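Local coordinates for protein DNA-entry nuclease (Competence-specific nuclease) (PDB 4QGO) that is a competence-specific DNA-entry nuclease and virulence factor of the DNA/RNA non-specific endonuclease family, probably cutting nucleic acids with the aid of a metal ion, at residues A51-T56 with K123-S128; Y116-N121 with S158-A163. The protein carries 1 engineered substitution. One frame throughout, in Å; residues are numbered along the deposited sequence. Where two conformers were deposited one is given.

Interaction 1: A51-T56 with K123-S128; sequences AYVQNT and KGWDAS
Trp125 NE1 gives its N-H to Asn55 OD1 at 2.9 Å, and this is the one hydrogen bond between 51-56 and 123-128. The acceptor lies in the plane of the indole, at its edge. The bond is moderately bent, with an N-H...O angle of 149°. Seen from the amide, the donor is tilted 21° from the carbonyl plane. The amide is turned only slightly from the indole plane. Asn55 OD1 also lies 3.5 Å from Trp125 CZ2. The amide nitrogen of Asn55 is hydrogen-bonded to Asn134 OD1. Both ends of the amide are thus used, which should fix its flip.

Val53 provides the apolar half of the contact. Its CB sits over the five-membered ring of Trp125, 4.2 Å from the centroid, in a CH-pi contact close to the ring normal. CG1 is anti to the backbone N (chi1 -177°). This branch reaches the same face nearer the rim, with Val53 CG1 3.8 Å from Trp125 CE2. Ala127 CA lies against the opposite face of the indole, so the ring is sandwiched between Val53 and a part of its own loop. In that loop Asp126 OD1 accepts from Ser128 N at 3.0 Å, which makes an Asx turn. The same Asp126 OD1 also takes a bond from Ser128 OG at 2.6 Å.

Strand 52-54 is an outer strand of the large antiparallel sheet and pairs with strand 66-70. The loop with Trp125 runs from helix 116-119 toward strand 135-139. Ala119 touches both Val53 and Trp125, so the indole is packed among the sheet edge, the region of helix 116-119 and its own loop.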
# COMPACT_ATOMS: atom_id res chain seq x y z
N ALA A 51 -4.52 19.04 7.82
CA ALA A 51 -3.95 17.95 7.03
C ALA A 51 -2.66 17.44 7.68
O ALA A 51 -1.88 18.22 8.25
CB ALA A 51 -3.67 18.42 5.61
N TYR A 52 -2.43 16.13 7.60
CA TYR A 52 -1.27 15.53 8.25
C TYR A 52 -0.94 14.17 7.64
O TYR A 52 -1.78 13.58 6.96
CB TYR A 52 -1.53 15.32 9.75
CG TYR A 52 -2.57 14.24 10.06
CD1 TYR A 52 -3.92 14.54 10.13
CD2 TYR A 52 -2.18 12.92 10.26
CE1 TYR A 52 -4.88 13.56 10.39
CE2 TYR A 52 -3.14 11.92 10.51
CZ TYR A 52 -4.48 12.25 10.58
OH TYR A 52 -5.43 11.27 10.83
N VAL A 53 0.27 13.70 7.91
CA VAL A 53 0.64 12.30 7.74
C VAL A 53 1.29 11.82 9.02
O VAL A 53 2.04 12.56 9.66
CB VAL A 53 1.65 12.11 6.60
CG1 VAL A 53 1.97 10.61 6.38
CG2 VAL A 53 1.09 12.67 5.39
N GLN A 54 0.98 10.58 9.39
CA GLN A 54 1.61 9.93 10.52
C GLN A 54 2.05 8.53 10.10
O GLN A 54 1.21 7.68 9.79
CB GLN A 54 0.65 9.84 11.70
CG GLN A 54 1.26 9.17 12.91
CD GLN A 54 2.33 10.01 13.55
OE1 GLN A 54 2.08 11.14 13.97
NE2 GLN A 54 3.54 9.47 13.62
N ASN A 55 3.36 8.29 10.06
CA ASN A 55 3.89 6.94 9.88
C ASN A 55 4.17 6.33 11.24
O ASN A 55 4.39 7.04 12.23
CB ASN A 55 5.18 6.96 9.06
CG ASN A 55 4.93 7.21 7.58
OD1 ASN A 55 5.39 8.20 7.02
ND2 ASN A 55 4.26 6.26 6.94
N THR A 56 4.15 5.00 11.30
CA THR A 56 4.41 4.30 12.56
C THR A 56 5.16 3.02 12.28
O THR A 56 5.20 2.54 11.14
CB THR A 56 3.13 3.97 13.36
OG1 THR A 56 2.46 2.85 12.77
CG2 THR A 56 2.17 5.17 13.44
N LYS A 123 4.66 19.79 6.20
CA LYS A 123 5.81 20.36 6.90
C LYS A 123 6.44 19.41 7.91
O LYS A 123 5.75 18.87 8.78
CB LYS A 123 5.39 21.66 7.60
CG LYS A 123 6.51 22.34 8.36
CD LYS A 123 7.69 22.64 7.44
N GLY A 124 7.74 19.19 7.76
CA GLY A 124 8.51 18.42 8.73
C GLY A 124 8.59 16.93 8.45
O GLY A 124 9.34 16.20 9.09
N TRP A 125 7.81 16.46 7.48
CA TRP A 125 7.73 15.04 7.20
C TRP A 125 8.81 14.55 6.25
O TRP A 125 9.12 15.20 5.24
CB TRP A 125 6.35 14.71 6.63
CG TRP A 125 6.10 13.26 6.37
CD1 TRP A 125 6.09 12.25 7.29
CD2 TRP A 125 5.77 12.66 5.12
NE1 TRP A 125 5.80 11.05 6.68
CE2 TRP A 125 5.59 11.28 5.34
CE3 TRP A 125 5.60 13.17 3.82
CZ2 TRP A 125 5.26 10.39 4.32
CZ3 TRP A 125 5.27 12.29 2.81
CH2 TRP A 125 5.11 10.91 3.06
N ASP A 126 9.38 13.39 6.55
CA ASP A 126 10.37 12.79 5.67
C ASP A 126 9.64 12.17 4.47
O ASP A 126 9.09 11.06 4.55
CB ASP A 126 11.21 11.76 6.45
CG ASP A 126 12.26 11.09 5.59
OD1 ASP A 126 12.38 11.43 4.40
OD2 ASP A 126 12.97 10.22 6.13
N ALA A 127 9.63 12.90 3.36
CA ALA A 127 8.94 12.46 2.16
C ALA A 127 9.87 11.71 1.21
O ALA A 127 9.51 11.45 0.06
CB ALA A 127 8.31 13.67 1.45
N SER A 128 11.06 11.37 1.70
CA SER A 128 12.07 10.72 0.86
C SER A 128 11.83 9.23 0.66
O SER A 128 11.01 8.60 1.33
CB SER A 128 13.46 10.92 1.46
OG SER A 128 13.66 10.06 2.56

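Interaction 2: Y116-N121 with S158-A163. With SO4 (sulfate ion), chain E.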
# COMPACT_ATOMS: atom_id res chain seq x y z
N TYR A 116 4.50 10.22 -2.18
CA TYR A 116 5.12 11.53 -2.23
C TYR A 116 4.16 12.58 -2.78
O TYR A 116 4.04 13.67 -2.23
CB TYR A 116 6.39 11.47 -3.10
CG TYR A 116 7.10 12.81 -3.20
CD1 TYR A 116 7.86 13.29 -2.14
CD2 TYR A 116 6.99 13.59 -4.34
CE1 TYR A 116 8.50 14.51 -2.22
CE2 TYR A 116 7.64 14.81 -4.43
CZ TYR A 116 8.38 15.26 -3.36
OH TYR A 116 9.03 16.47 -3.43
N ALA A 117 3.47 12.25 -3.87
CA ALA A 117 2.58 13.23 -4.49
C ALA A 117 1.43 13.63 -3.57
O ALA A 117 0.88 14.72 -3.68
CB ALA A 117 2.04 12.70 -5.81
N LEU A 118 1.05 12.73 -2.65
CA LEU A 118 -0.10 12.99 -1.80
C LEU A 118 0.23 13.85 -0.58
O LEU A 118 -0.61 14.64 -0.14
CB LEU A 118 -0.77 11.68 -1.36
CG LEU A 118 -1.30 10.81 -2.49
CD1 LEU A 118 -1.86 9.51 -1.93
CD2 LEU A 118 -2.37 11.56 -3.28
N ALA A 119 1.44 13.72 -0.06
CA ALA A 119 1.74 14.34 1.22
C ALA A 119 3.11 15.00 1.29
O ALA A 119 3.55 15.42 2.36
CB ALA A 119 1.60 13.33 2.30
N GLY A 120 3.77 15.09 0.14
CA GLY A 120 5.12 15.61 0.08
C GLY A 120 5.30 17.06 0.51
O GLY A 120 6.43 17.51 0.72
N ASN A 121 4.20 17.80 0.64
CA ASN A 121 4.28 19.19 1.09
C ASN A 121 3.92 19.36 2.57
O ASN A 121 3.75 20.49 3.05
CB ASN A 121 3.40 20.09 0.21
CG ASN A 121 3.87 21.53 0.19
OD1 ASN A 121 5.07 21.80 0.30
ND2 ASN A 121 2.93 22.45 0.04
N SER A 158 -3.98 6.97 -7.54
CA SER A 158 -4.54 7.84 -8.55
C SER A 158 -5.96 8.29 -8.21
O SER A 158 -6.31 9.45 -8.44
CB SER A 158 -4.53 7.17 -9.92
OG SER A 158 -3.19 6.99 -10.36
N LEU A 159 -6.77 7.39 -7.65
CA LEU A 159 -8.11 7.80 -7.24
C LEU A 159 -8.04 8.89 -6.18
O LEU A 159 -8.81 9.86 -6.21
CB LEU A 159 -8.91 6.61 -6.68
CG LEU A 159 -9.24 5.49 -7.66
CD1 LEU A 159 -10.00 4.38 -6.94
CD2 LEU A 159 -10.05 6.01 -8.85
N VAL A 160 -7.13 8.72 -5.23
CA VAL A 160 -7.01 9.67 -4.13
C VAL A 160 -6.46 11.00 -4.64
O VAL A 160 -6.96 12.07 -4.29
CB VAL A 160 -6.09 9.13 -3.02
CG1 VAL A 160 -5.89 10.17 -1.94
CG2 VAL A 160 -6.71 7.88 -2.41
N ARG A 161 -5.44 10.92 -5.48
CA ARG A 161 -4.83 12.11 -6.06
C ARG A 161 -5.85 12.91 -6.85
O ARG A 161 -5.94 14.14 -6.71
CB ARG A 161 -3.69 11.67 -6.98
CG ARG A 161 -2.85 12.78 -7.51
CD ARG A 161 -1.66 12.23 -8.29
NE ARG A 161 -2.09 11.54 -9.50
CZ ARG A 161 -1.94 10.24 -9.71
NH1 ARG A 161 -1.36 9.48 -8.78
NH2 ARG A 161 -2.37 9.70 -10.85
N LYS A 162 -6.64 12.23 -7.67
CA LYS A 162 -7.65 12.92 -8.48
C LYS A 162 -8.71 13.58 -7.60
O LYS A 162 -9.17 14.68 -7.91
CB LYS A 162 -8.26 11.97 -9.51
CG LYS A 162 -7.28 11.65 -10.63
CD LYS A 162 -7.78 10.55 -11.55
CE LYS A 162 -6.74 10.23 -12.61
NZ LYS A 162 -7.25 9.25 -13.61
N ALA A 163 -9.08 12.92 -6.51
CA ALA A 163 -10.03 13.49 -5.56
C ALA A 163 -9.49 14.75 -4.91
O ALA A 163 -10.17 15.79 -4.83
CB ALA A 163 -10.39 12.44 -4.50
S SO4 E . 11.96 17.70 -1.47
O1 SO4 E . 12.85 16.61 -1.88
O2 SO4 E . 10.62 17.17 -1.25
O3 SO4 E . 12.46 18.30 -0.24
O4 SO4 E . 11.93 18.71 -2.52
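The guanidinium group of Arg161 turns back along its own helix, while the aliphatic part of this side chain runs beside Ala117. Its NH2 donates to Ser158 OG at 2.9 Å, one turn earlier. The bond is bent, at 136°, and the hydroxyl is tilted 29° from the guanidinium plane. The chain bends at chi3 (66°), which folds the charged end back toward Ser158. The other flat group is the ring of Tyr116, on the far side of helix 116-119. Sulfate O2 lies at the edge of that ring, in its plane, and takes a hydrogen bond from Tyr116 OH at 2.8 Å. Arg80 makes a cation-pi contact with the ring.

Between the helices the contact is apolar. Leu118 carries it: its CD2 lies against the backbone of helix 153-165, 3.8 Å from Arg161 CA. The same methyl is 4.0 Å from Val160 CG1, and the Leu118 and Val160 side chains cross at about a right angle. Ala117 CB is a looser neighbour, 4.5 Å from Arg161 CD. Leu70 and Tyr172 of the large sheet touch both Leu118 and Val160 and continue this apolar cluster.

No hydrogen bond crosses between the two segments, so apolar van der Waals packing joins them, side chain to side chain and methyl to helix backbone. Ser158 OG has further hydrogen-bond partners in Asn146 OD1 and Asn154 O. Its one proton can only be shared between them. The sulfate, probably from the crystallisation liquor, is held by Tyr116 and Arg81 N. This marks a spot that accepts an oxyanion, but does not by itself show a substrate site.

From the N terminus the order is 51-56, 116-121, 123-128, 158-163, so the two contacts cross along the chain. Interaction 1 closes a loop of 66 residues, which includes strand 66-70, strand 108-112 and helix 116-119. Interaction 2 closes one of 36 residues, from helix 116-119 past strand 135-139 into helix 153-165. Helix 116-119 and the loop after it lie between strands 108-112 and 135-139, an antiparallel pair. Such a pair followed by a helix is consistent with the beta-beta-alpha nuclease core. Interaction 1 ties this connection to the edge of the large sheet, and interaction 2 ties it to helix 153-165. The two also meet where Ala127 lies against Tyr116 and Gly120.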